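Local coordinates for protein blue-light-activated histidine kinase 2 (Erythrobacter litoralis HTCC2594, PDB 4R38) that senses blue light through a flavin-binding LOV domain, the part described here, and passes the signal to its own histidine kinase region, which autophosphorylates using ATP, at residues T49-R53 with S54-G58. Numbering follows the deposited sequence.
Sequences TGYSR and SSVVG
Both S52 and S55 turn their hydroxyls in between their own backbone N and carbonyl carbon (chi1 73° and 71°), and these two torsions point each hydroxyl at the backbone of the other residue across the first turn of helix 53-56. The result is a worked example of an N-cap, here on a short helix of the PAS fold that forms the flavin-binding LOV domain. S52 OG accepts from S55 N at 3.2 Å, the capping bond proper. S55 answers from its side chain: its OG donates to S52 O over 2.7 Å, with the donor tilted 19° from the carbonyl plane. One serine thus caps through its side chain, while its carbonyl is held by the side chain of the other; S55 N and V56 N add weak bonds to that same oxygen.

Just ahead of the cap, Y51 CB packs closely on V56 CG1, at 3.4 Å, and S55 OG lies at the edge of the Y51 ring, near its plane. The run into Y51 is shaped by an ST turn, in which T49 OG1 accepts from Y51 N at 3.1 Å, round G50 with its positive phi. Beyond the turn, the Y51 ring meets F63 edge-to-face. V56, the buried residue here, rests on F63 and V41, its side chain about 7 Å from that of C61, the flavin-attachment cysteine, which is unattached here.

On the outer side, R53 and V57 run side by side, R53 CG lying 3.8 Å from V57 CG2, while R53 NH1 bonds to V41 O. R53 O takes two donors: V56 N comes from above the carbonyl plane, whereas V57 N, at 3.1 Å, approaches almost in line with the C=O bond.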
loop_
_atom_site.group_PDB
_atom_site.type_symbol
_atom_site.label_atom_id
_atom_site.label_comp_id
_atom_site.label_asym_id
_atom_site.label_seq_id
_atom_site.Cartn_x
_atom_site.Cartn_y
_atom_site.Cartn_z
ATOM N N THR A 49 2.338 -8.421 7.068
ATOM C CA THR A 49 3.607 -8.237 6.366
ATOM C C THR A 49 4.833 -8.684 7.151
ATOM O O THR A 49 5.884 -8.922 6.553
ATOM C CB THR A 49 3.858 -6.782 5.986
ATOM O OG1 THR A 49 4.155 -6.019 7.158
ATOM C CG2 THR A 49 2.691 -6.202 5.209
ATOM N N GLY A 50 4.726 -8.763 8.474
ATOM C CA GLY A 50 5.878 -9.099 9.299
ATOM C C GLY A 50 6.811 -7.930 9.595
ATOM O O GLY A 50 7.816 -8.114 10.279
ATOM N N TYR A 51 6.468 -6.737 9.097
ATOM C CA TYR A 51 7.219 -5.508 9.370
ATOM C C TYR A 51 6.638 -4.708 10.531
ATOM O O TYR A 51 5.429 -4.509 10.610
ATOM C CB TYR A 51 7.218 -4.601 8.137
ATOM C CG TYR A 51 8.047 -5.108 6.982
ATOM C CD1 TYR A 51 9.407 -4.817 6.896
ATOM C CD2 TYR A 51 7.474 -5.866 5.964
ATOM C CE1 TYR A 51 10.167 -5.272 5.840
ATOM C CE2 TYR A 51 8.243 -6.320 4.894
ATOM C CZ TYR A 51 9.577 -6.024 4.850
ATOM O OH TYR A 51 10.318 -6.477 3.786
ATOM N N SER A 52 7.506 -4.231 11.418
ATOM C CA SER A 52 7.077 -3.373 12.499
ATOM C C SER A 52 6.720 -2.018 11.923
ATOM O O SER A 52 7.245 -1.623 10.876
ATOM C CB SER A 52 8.177 -3.195 13.537
ATOM O OG SER A 52 9.190 -2.345 13.024
ATOM N N ARG A 53 5.823 -1.312 12.607
ATOM C CA ARG A 53 5.410 0.019 12.182
ATOM C C ARG A 53 6.609 0.972 12.106
ATOM O O ARG A 53 6.708 1.768 11.176
ATOM C CB ARG A 53 4.343 0.567 13.128
ATOM C CG ARG A 53 3.884 1.981 12.797
ATOM C CD ARG A 53 2.414 2.218 13.216
ATOM N NE ARG A 53 2.237 2.459 14.645
ATOM C CZ ARG A 53 1.045 2.558 15.252
ATOM N NH1 ARG A 53 -0.090 2.423 14.564
ATOM N NH2 ARG A 53 0.979 2.781 16.555
ATOM N N SER A 54 7.505 0.890 13.084
ATOM C CA SER A 54 8.707 1.729 13.088
ATOM C C SER A 54 9.499 1.569 11.799
ATOM O O SER A 54 10.019 2.540 11.248
ATOM C CB SER A 54 9.621 1.361 14.250
ATOM O OG SER A 54 8.934 1.435 15.478
ATOM N N SER A 55 9.577 0.336 11.303
ATOM C CA SER A 55 10.430 0.065 10.160
ATOM C C SER A 55 9.858 0.577 8.841
ATOM O O SER A 55 10.612 0.783 7.902
ATOM C CB SER A 55 10.762 -1.439 10.052
ATOM O OG SER A 55 9.631 -2.200 9.662
ATOM N N VAL A 56 8.540 0.781 8.762
ATOM C CA VAL A 56 7.895 1.104 7.485
ATOM C C VAL A 56 7.425 2.585 7.395
ATOM O O VAL A 56 7.321 3.150 6.293
ATOM C CB VAL A 56 6.660 0.186 7.249
ATOM C CG1 VAL A 56 7.039 -1.264 7.405
ATOM C CG2 VAL A 56 5.555 0.506 8.211
ATOM N N VAL A 57 7.169 3.235 8.514
ATOM C CA VAL A 57 6.718 4.618 8.421
ATOM C C VAL A 57 7.850 5.492 7.891
ATOM O O VAL A 57 8.956 5.439 8.403
ATOM C CB VAL A 57 6.192 5.151 9.764
ATOM C CG1 VAL A 57 5.924 6.661 9.704
ATOM C CG2 VAL A 57 4.924 4.418 10.132
ATOM N N GLY A 58 7.539 6.279 6.863
ATOM C CA GLY A 58 8.522 7.114 6.191
ATOM C C GLY A 58 9.024 6.532 4.875
ATOM O O GLY A 58 9.816 7.185 4.176
#